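Local coordinates for protein PurR transcriptional regulator (Vibrio parahaemolyticus, PDB 3D8U) that probably acts as a DNA-binding transcription regulator of the LacI/PurR family, here seen without its DNA-binding headpiece as a dimer of periplasmic-binding-protein-like domains, at residues 227-233 against 265-271; 111-115 against 212-216; 62-68 against 84-89. All blocks are in the same frame, centred on the assembly; numbering follows the deposited sequence.

Contact 1 of 3, residues 227-233 against 265-271; sequences PSLTSAE and KLKRRAS
A cis peptide bond precedes Pro-227, whose CB lies 3.5 Å from Ala-270 CB. Extended Ser-228 (chi1 p) meets the 3-10 turn at 270-271: Ser-271 N donates to Ser-228 O at 3.1 Å, Ala-270 N weakly to Ser-228 OG at 3.5 Å. Leu-229 points CA-to-CB away, though its CB lies 3.2 Å from Ser-271 OG; its O accepts Arg-269 NE at 2.8 Å. Thr-230 N donates to Ser-271 OG (3.0 Å), which also bonds Ile-213 O; Thr-230 OG1, rotamer m, accepts Arg-269 N (2.8 Å) and is also hydrogen-bonded to Thr-272 OG1. Residues 231-233 and 265-267 pair as a short antiparallel ribbon, axes 4.7 Å apart at 144°. Ser-231 and Lys-267 form a hydrogen-bonded pair (Ser-231 N to Lys-267 O, 3.1 Å), Ala-232 and Leu-266 a non-hydrogen-bonded one (CA-CA 4.5 Å). Glu-233 and Lys-265 exchange both bonds: Glu-233 N to Lys-265 O, 2.8 Å, and Lys-265 N to Glu-233 O, 3.1 Å. Glu-233, chi1 m and chi2 t, salt-bridges Arg-269 NH2 through OE2 at 2.8 Å. Such a ribbon, its ends running into two inter-subdomain crossovers, toward and back from helix 236-251, belongs to the periplasmic-binding-protein-like fold of LacI-family regulators.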
loop_
_atom_site.group_PDB
_atom_site.type_symbol
_atom_site.label_atom_id
_atom_site.label_comp_id
_atom_site.label_asym_id
_atom_site.label_seq_id
_atom_site.Cartn_x
_atom_site.Cartn_y
_atom_site.Cartn_z
ATOM N N PRO B 227 12.066 -6.172 17.894
ATOM C CA PRO B 227 13.127 -5.185 17.800
ATOM C C PRO B 227 12.996 -4.522 16.441
ATOM O O PRO B 227 12.552 -5.185 15.515
ATOM C CB PRO B 227 14.381 -6.053 17.808
ATOM C CG PRO B 227 14.007 -7.246 18.535
ATOM C CD PRO B 227 12.620 -7.522 18.077
ATOM N N SER B 228 13.338 -3.242 16.322
ATOM C CA SER B 228 13.206 -2.516 15.066
ATOM C C SER B 228 14.122 -3.169 14.082
ATOM O O SER B 228 15.140 -3.740 14.478
ATOM C CB SER B 228 13.712 -1.111 15.258
ATOM O OG SER B 228 15.010 -1.166 15.809
ATOM N N LEU B 229 13.832 -3.079 12.791
ATOM C CA LEU B 229 14.686 -3.856 11.910
ATOM C C LEU B 229 15.537 -3.154 10.883
ATOM O O LEU B 229 15.086 -2.280 10.149
ATOM C CB LEU B 229 13.939 -5.058 11.295
ATOM C CG LEU B 229 12.447 -5.008 11.008
ATOM C CD1 LEU B 229 12.193 -3.881 10.020
ATOM C CD2 LEU B 229 12.016 -6.379 10.489
ATOM N N THR B 230 16.783 -3.593 10.855
ATOM C CA THR B 230 17.758 -3.175 9.880
ATOM C C THR B 230 17.193 -3.352 8.491
ATOM O O THR B 230 16.832 -4.450 8.100
ATOM C CB THR B 230 19.014 -4.040 10.007
ATOM O OG1 THR B 230 19.710 -3.684 11.202
ATOM C CG2 THR B 230 19.934 -3.868 8.816
ATOM N N SER B 231 17.132 -2.282 7.726
ATOM C CA SER B 231 16.684 -2.411 6.371
ATOM C C SER B 231 17.240 -1.351 5.444
ATOM O O SER B 231 17.792 -0.325 5.865
ATOM C CB SER B 231 15.192 -2.253 6.357
ATOM O OG SER B 231 14.949 -0.931 5.953
ATOM N N ALA B 232 17.016 -1.601 4.167
ATOM C CA ALA B 232 17.468 -0.737 3.102
ATOM C C ALA B 232 16.341 0.177 2.750
ATOM O O ALA B 232 15.218 -0.277 2.629
ATOM C CB ALA B 232 17.821 -1.557 1.906
ATOM N N GLU B 233 16.631 1.464 2.580
ATOM C CA GLU B 233 15.587 2.414 2.258
ATOM C C GLU B 233 15.891 3.120 0.975
ATOM O O GLU B 233 17.036 3.168 0.575
ATOM C CB GLU B 233 15.408 3.398 3.396
ATOM C CG GLU B 233 14.747 2.755 4.606
ATOM C CD GLU B 233 14.504 3.742 5.691
ATOM O OE1 GLU B 233 14.643 4.946 5.431
ATOM O OE2 GLU B 233 14.177 3.325 6.808
ATOM N N LYS B 265 19.963 3.836 1.309
ATOM C CA LYS B 265 20.705 3.903 2.557
ATOM C C LYS B 265 20.380 2.631 3.312
ATOM O O LYS B 265 19.231 2.196 3.293
ATOM C CB LYS B 265 20.313 5.119 3.411
ATOM C CG LYS B 265 19.694 6.324 2.690
ATOM C CD LYS B 265 20.748 7.168 2.025
ATOM C CE LYS B 265 20.123 8.267 1.173
ATOM N NZ LYS B 265 19.590 9.415 1.969
ATOM N N LEU B 266 21.394 2.044 3.952
ATOM C CA LEU B 266 21.228 0.957 4.902
ATOM C C LEU B 266 21.130 1.442 6.366
ATOM O O LEU B 266 22.143 1.532 7.071
ATOM C CB LEU B 266 22.406 0.006 4.798
ATOM C CG LEU B 266 22.299 -1.478 5.160
ATOM C CD1 LEU B 266 23.485 -1.880 6.001
ATOM C CD2 LEU B 266 21.019 -1.811 5.893
ATOM N N LYS B 267 19.906 1.720 6.816
ATOM C CA LYS B 267 19.556 1.901 8.240
ATOM C C LYS B 267 19.842 0.664 9.124
ATOM O O LYS B 267 19.060 -0.312 9.134
ATOM C CB LYS B 267 18.052 2.235 8.357
ATOM C CG LYS B 267 17.613 3.447 7.555
ATOM C CD LYS B 267 18.474 4.665 7.921
ATOM C CE LYS B 267 18.378 5.743 6.872
ATOM N NZ LYS B 267 18.780 7.060 7.489
ATOM N N ARG B 268 20.947 0.706 9.869
ATOM C CA ARG B 268 21.309 -0.385 10.764
ATOM C C ARG B 268 20.513 -0.225 12.039
ATOM O O ARG B 268 20.644 0.792 12.694
ATOM C CB ARG B 268 22.791 -0.314 11.089
ATOM C CG ARG B 268 23.706 -0.427 9.882
ATOM C CD ARG B 268 24.877 0.543 9.976
ATOM N NE ARG B 268 25.990 0.082 9.144
ATOM C CZ ARG B 268 26.108 0.304 7.832
ATOM N NH1 ARG B 268 27.153 -0.183 7.174
ATOM N NH2 ARG B 268 25.183 1.005 7.174
ATOM N N ARG B 269 19.660 -1.196 12.377
ATOM C CA ARG B 269 18.874 -1.146 13.627
ATOM C C ARG B 269 19.029 -2.425 14.436
ATOM O O ARG B 269 20.005 -3.146 14.253
ATOM C CB ARG B 269 17.396 -0.907 13.361
ATOM C CG ARG B 269 17.121 -0.120 12.144
ATOM C CD ARG B 269 15.667 0.089 12.130
ATOM N NE ARG B 269 15.141 0.442 10.817
ATOM C CZ ARG B 269 15.098 1.679 10.339
ATOM N NH1 ARG B 269 15.576 2.696 11.058
ATOM N NH2 ARG B 269 14.570 1.883 9.143
ATOM N N ALA B 270 18.064 -2.726 15.314
ATOM C CA ALA B 270 18.252 -3.840 16.246
ATOM C C ALA B 270 18.476 -5.168 15.554
ATOM O O ALA B 270 19.426 -5.876 15.886
ATOM C CB ALA B 270 17.142 -3.946 17.215
ATOM N N SER B 271 17.648 -5.497 14.568
ATOM C CA SER B 271 17.574 -6.880 14.103
ATOM C C SER B 271 18.866 -7.401 13.458
ATOM O O SER B 271 18.921 -8.578 13.032
ATOM C CB SER B 271 16.432 -7.037 13.124
ATOM O OG SER B 271 16.768 -6.384 11.913
#

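Contact 2 of 3, residues 111-115 against 212-216; sequences CTRHL and AIICL
Ile-214 reaches out from its strand and lies against three side chains of one helix face, its CD1 pressed to Cys-111 CB at 3.3 Å. The same CD1 comes within 4.3 Å of His-114 CD2, meeting that ring at its edge, while Ile-214 CG2 lies 3.7 Å from Leu-115 CD1. Chi1 and chi2 of Ile-214, both t, carry CD1 toward the helix. Residues 111-115 are helical and 212-215 a strand running almost the opposite way: the axes make 165° and approach to 9.5 Å, helix-on-sheet packing in the alpha/beta/alpha layering of the C-terminal subdomain of the periplasmic-binding-protein-like fold. Register is set by Cys-111 opposite Ile-214 (CA to CA 7.1 Å) and Leu-115 opposite Ala-212 (7.7 Å). His-114 and Leu-115, three and four residues on from Cys-111, complete one stripe of the helix. Leu-115, in the mt rotamer, places CD2 4.1 Å from Ala-212 CB; at the other end Cys-111 SG, chi1 m, touches Leu-216 CD1 at 3.7 Å. The contact is apolar, and His-114 NE2 finds its hydrogen-bond partner outside it, in Thr-272 OG1. Alternate strand residues Ile-213 and Cys-215 point away, to helix 190-203 on the other face of the sheet from helix 104-117. Strand 212-215 pairs along one edge with strand 184-187, so helix 104-117 also lays Leu-115 on Ala-184 and Val-186, and turns Thr-112 to Trp-142 and Ala-145 of helix 133-148.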
loop_
_atom_site.group_PDB
_atom_site.type_symbol
_atom_site.label_atom_id
_atom_site.label_comp_id
_atom_site.label_asym_id
_atom_site.label_seq_id
_atom_site.Cartn_x
_atom_site.Cartn_y
_atom_site.Cartn_z
ATOM N N CYS B 111 23.206 -5.564 1.663
ATOM C CA CYS B 111 22.461 -6.098 2.768
ATOM C C CYS B 111 22.997 -7.431 3.200
ATOM O O CYS B 111 22.962 -7.768 4.383
ATOM C CB CYS B 111 21.001 -6.270 2.385
ATOM S SG CYS B 111 20.225 -4.709 2.251
ATOM N N THR B 112 23.460 -8.243 2.264
ATOM C CA THR B 112 23.861 -9.511 2.767
ATOM C C THR B 112 25.290 -9.554 3.262
ATOM O O THR B 112 25.560 -10.276 4.210
ATOM C CB THR B 112 23.309 -10.726 2.017
ATOM O OG1 THR B 112 24.237 -11.798 2.134
ATOM C CG2 THR B 112 23.007 -10.450 0.584
ATOM N N ARG B 113 26.177 -8.702 2.749
ATOM C CA ARG B 113 27.525 -8.608 3.357
ATOM C C ARG B 113 27.354 -8.140 4.805
ATOM O O ARG B 113 28.125 -8.526 5.688
ATOM C CB ARG B 113 28.441 -7.609 2.662
ATOM C CG ARG B 113 28.796 -7.879 1.247
ATOM C CD ARG B 113 30.044 -7.037 0.859
ATOM N NE ARG B 113 30.279 -7.026 -0.587
ATOM C CZ ARG B 113 31.325 -6.474 -1.211
ATOM N NH1 ARG B 113 32.313 -5.859 -0.540
ATOM N NH2 ARG B 113 31.379 -6.531 -2.542
ATOM N N HIS B 114 26.341 -7.312 5.039
ATOM C CA HIS B 114 26.142 -6.781 6.357
ATOM C C HIS B 114 26.015 -7.918 7.379
ATOM O O HIS B 114 26.859 -8.034 8.257
ATOM C CB HIS B 114 24.947 -5.829 6.388
ATOM C CG HIS B 114 24.605 -5.333 7.762
ATOM N ND1 HIS B 114 25.553 -4.855 8.643
ATOM C CD2 HIS B 114 23.421 -5.238 8.406
ATOM C CE1 HIS B 114 24.973 -4.499 9.774
ATOM N NE2 HIS B 114 23.679 -4.729 9.656
ATOM N N LEU B 115 24.992 -8.762 7.236
ATOM C CA LEU B 115 24.837 -9.981 8.048
ATOM C C LEU B 115 26.164 -10.745 8.226
ATOM O O LEU B 115 26.561 -11.101 9.343
ATOM C CB LEU B 115 23.827 -10.918 7.392
ATOM C CG LEU B 115 22.361 -10.449 7.310
ATOM C CD1 LEU B 115 21.501 -11.413 6.563
ATOM C CD2 LEU B 115 21.746 -10.224 8.658
ATOM N N ALA B 212 18.894 -13.153 13.081
ATOM C CA ALA B 212 18.986 -11.762 12.686
ATOM C C ALA B 212 18.096 -11.519 11.471
ATOM O O ALA B 212 17.903 -12.417 10.670
ATOM C CB ALA B 212 20.402 -11.420 12.367
ATOM N N ILE B 213 17.565 -10.320 11.298
ATOM C CA ILE B 213 16.664 -10.091 10.167
ATOM C C ILE B 213 17.045 -8.837 9.387
ATOM O O ILE B 213 17.413 -7.807 9.978
ATOM C CB ILE B 213 15.160 -9.995 10.634
ATOM C CG1 ILE B 213 14.607 -11.367 11.068
ATOM C CG2 ILE B 213 14.259 -9.458 9.524
ATOM C CD1 ILE B 213 13.266 -11.305 11.840
ATOM N N ILE B 214 16.929 -8.874 8.068
ATOM C CA ILE B 214 17.206 -7.640 7.322
ATOM C C ILE B 214 16.259 -7.486 6.139
ATOM O O ILE B 214 16.088 -8.418 5.346
ATOM C CB ILE B 214 18.706 -7.562 6.888
ATOM C CG1 ILE B 214 19.020 -6.146 6.397
ATOM C CG2 ILE B 214 19.074 -8.715 5.898
ATOM C CD1 ILE B 214 20.267 -5.999 5.613
ATOM N N CYS B 215 15.633 -6.323 6.017
ATOM C CA CYS B 215 14.585 -6.151 5.004
ATOM C C CYS B 215 15.147 -5.413 3.835
ATOM O O CYS B 215 15.967 -4.526 4.007
ATOM C CB CYS B 215 13.411 -5.375 5.566
ATOM S SG CYS B 215 12.198 -4.869 4.319
ATOM N N LEU B 216 14.719 -5.767 2.636
ATOM C CA LEU B 216 15.359 -5.202 1.437
ATOM C C LEU B 216 14.716 -3.902 0.941
ATOM O O LEU B 216 15.196 -3.296 -0.022
ATOM C CB LEU B 216 15.347 -6.247 0.322
ATOM C CG LEU B 216 16.648 -6.952 -0.082
ATOM C CD1 LEU B 216 17.694 -7.047 1.031
ATOM C CD2 LEU B 216 16.347 -8.334 -0.660
#

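Contact 3 of 3, residues 62-68 against 84-89; sequences GVVLFGS and PVLEIA
Strands 63-66 and 85-88 run side by side in parallel, their axes 4.4 Å apart and inclined by 21°, in a register that pairs Val-63 with Val-85 and Phe-66 with Ile-88. Five backbone hydrogen bonds stitch them in the alternating parallel pattern: Val-63 N to Pro-84 O, 3.0 Å; Leu-86 N to Val-63 O, 3.2 Å; Leu-65 N to Leu-86 O, 2.8 Å; Ile-88 N to Leu-65 O, 2.7 Å; and Gly-67 N to Ile-88 O, 3.1 Å. Val-63 and Leu-65 thus spend both N and O on this edge. The backbones of Gly-62 and Val-64 bond instead to Ala-7 of strand 6-10, and those of Glu-87 and Ala-89 to strand 98-100. CA-H...O contacts add to the seam, Val-85 CA lying 3.2 Å from Val-63 O and Glu-87 CA 2.9 Å from Leu-65 O. With helix 72-80 between them in sequence, the strands form a beta-alpha-beta unit inside the parallel sheet of the N-terminal subdomain. On one face Val-64 CG2 meets Ile-88 CD1 at 3.9 Å, and Ile-88 CG1 (chi1 and chi2 both m) makes a CH-pi contact with Phe-66 (chi1 m), 3.7 Å from the ring centroid and nearly on its normal; Phe-21 adds an edge-to-face ring. On the other, Val-63 CG1 touches Val-85 CG1 at 3.8 Å. Glu-87, also on that side, is buried, and its OE2 is satisfied by Ser-93 OG. Gly-67, at a positive phi (75°) readily adopted by glycine, turns the chain out of the strand, and its O bonds weakly to His-70 NE2.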
loop_
_atom_site.group_PDB
_atom_site.type_symbol
_atom_site.label_atom_id
_atom_site.label_comp_id
_atom_site.label_asym_id
_atom_site.label_seq_id
_atom_site.Cartn_x
_atom_site.Cartn_y
_atom_site.Cartn_z
ATOM N N GLY B 62 4.857 12.971 -23.687
ATOM C CA GLY B 62 5.614 11.741 -23.501
ATOM C C GLY B 62 4.882 10.799 -22.569
ATOM O O GLY B 62 3.915 11.188 -21.918
ATOM N N VAL B 63 5.348 9.559 -22.502
ATOM C CA VAL B 63 4.750 8.551 -21.635
ATOM C C VAL B 63 5.827 7.860 -20.796
ATOM O O VAL B 63 6.952 7.667 -21.258
ATOM C CB VAL B 63 3.918 7.525 -22.458
ATOM C CG1 VAL B 63 4.688 7.047 -23.687
ATOM C CG2 VAL B 63 3.452 6.349 -21.598
ATOM N N VAL B 64 5.482 7.492 -19.563
ATOM C CA VAL B 64 6.453 6.877 -18.652
ATOM C C VAL B 64 5.953 5.536 -18.126
ATOM O O VAL B 64 4.810 5.423 -17.688
ATOM C CB VAL B 64 6.886 7.853 -17.517
ATOM C CG1 VAL B 64 5.725 8.698 -17.068
ATOM C CG2 VAL B 64 7.489 7.115 -16.342
ATOM N N LEU B 65 6.827 4.530 -18.194
ATOM C CA LEU B 65 6.457 3.138 -17.938
ATOM C C LEU B 65 7.376 2.417 -16.961
ATOM O O LEU B 65 8.591 2.625 -16.958
ATOM C CB LEU B 65 6.447 2.346 -19.245
ATOM C CG LEU B 65 5.509 2.774 -20.368
ATOM C CD1 LEU B 65 5.552 1.719 -21.449
ATOM C CD2 LEU B 65 4.088 2.973 -19.868
ATOM N N PHE B 66 6.781 1.545 -16.156
ATOM C CA PHE B 66 7.528 0.717 -15.233
ATOM C C PHE B 66 7.945 -0.579 -15.904
ATOM O O PHE B 66 7.243 -1.081 -16.783
ATOM C CB PHE B 66 6.671 0.433 -14.011
ATOM C CG PHE B 66 6.556 1.596 -13.090
ATOM C CD1 PHE B 66 7.162 1.567 -11.842
ATOM C CD2 PHE B 66 5.864 2.735 -13.474
ATOM C CE1 PHE B 66 7.074 2.655 -10.967
ATOM C CE2 PHE B 66 5.777 3.836 -12.617
ATOM C CZ PHE B 66 6.384 3.791 -11.357
ATOM N N GLY B 67 9.098 -1.110 -15.496
ATOM C CA GLY B 67 9.606 -2.384 -16.012
ATOM C C GLY B 67 10.180 -2.299 -17.413
ATOM O O GLY B 67 9.843 -1.408 -18.190
ATOM N N SER B 68 11.059 -3.237 -17.739
ATOM C CA SER B 68 11.675 -3.269 -19.054
ATOM C C SER B 68 10.909 -4.179 -20.000
ATOM O O SER B 68 10.910 -3.949 -21.208
ATOM C CB SER B 68 13.126 -3.724 -18.950
ATOM O OG SER B 68 13.617 -4.118 -20.224
ATOM N N PRO B 84 8.656 10.657 -26.499
ATOM C CA PRO B 84 9.664 10.188 -25.534
ATOM C C PRO B 84 9.123 9.242 -24.450
ATOM O O PRO B 84 7.970 9.374 -24.031
ATOM C CB PRO B 84 10.177 11.491 -24.894
ATOM C CG PRO B 84 9.456 12.635 -25.622
ATOM C CD PRO B 84 8.227 12.034 -26.194
ATOM N N VAL B 85 9.974 8.313 -24.004
ATOM C CA VAL B 85 9.611 7.257 -23.041
ATOM C C VAL B 85 10.588 7.150 -21.865
ATOM O O VAL B 85 11.814 7.159 -22.057
ATOM C CB VAL B 85 9.519 5.846 -23.712
ATOM C CG1 VAL B 85 8.112 5.551 -24.208
ATOM C CG2 VAL B 85 10.532 5.708 -24.842
ATOM N N LEU B 86 10.037 7.028 -20.655
ATOM C CA LEU B 86 10.845 6.793 -19.447
ATOM C C LEU B 86 10.490 5.480 -18.723
ATOM O O LEU B 86 9.446 5.363 -18.073
ATOM C CB LEU B 86 10.743 7.977 -18.472
ATOM C CG LEU B 86 11.883 8.289 -17.481
ATOM C CD1 LEU B 86 11.401 9.273 -16.430
ATOM C CD2 LEU B 86 12.438 7.068 -16.795
ATOM N N GLU B 87 11.371 4.493 -18.830
ATOM C CA GLU B 87 11.205 3.268 -18.067
ATOM C C GLU B 87 11.684 3.489 -16.640
ATOM O O GLU B 87 12.782 3.985 -16.420
ATOM C CB GLU B 87 11.945 2.115 -18.746
ATOM C CG GLU B 87 11.117 1.451 -19.858
ATOM C CD GLU B 87 11.951 0.716 -20.909
ATOM O OE1 GLU B 87 13.068 1.185 -21.242
ATOM O OE2 GLU B 87 11.470 -0.322 -21.423
ATOM N N ILE B 88 10.840 3.176 -15.668
ATOM C CA ILE B 88 11.319 3.064 -14.300
ATOM C C ILE B 88 11.799 1.631 -14.214
ATOM O O ILE B 88 11.023 0.711 -13.941
ATOM C CB ILE B 88 10.249 3.349 -13.226
ATOM C CG1 ILE B 88 9.400 4.585 -13.580
ATOM C CG2 ILE B 88 10.894 3.476 -11.854
ATOM C CD1 ILE B 88 10.179 5.905 -13.831
ATOM N N ALA B 89 13.084 1.464 -14.501
ATOM C CA ALA B 89 13.688 0.168 -14.691
ATOM C C ALA B 89 15.214 0.303 -14.620
ATOM O O ALA B 89 15.743 1.409 -14.788
ATOM C CB ALA B 89 13.247 -0.428 -16.032
#

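In the fold
From the N terminus, contact 3 closes first, a short loop through helix 72-80 that sets two neighbouring strands of the N-terminal sheet side by side. After strand 98-100 the chain crosses to the second subdomain, where contact 2 spans 96 residues and brings the first helix there against the last strand of its sheet. Contact 1 follows in series, closing the excursion through helix 236-251, which packs back on strand 85-88 of contact 3. No loops nest or cross. Contacts 1 and 2 adjoin, centres 8 Å apart, and Thr-230 O approaches Cys-215 N at 3.0 Å, a probable hydrogen bond; contact 3 lies across the chain's centre, its nearest atoms about 14 Å from either.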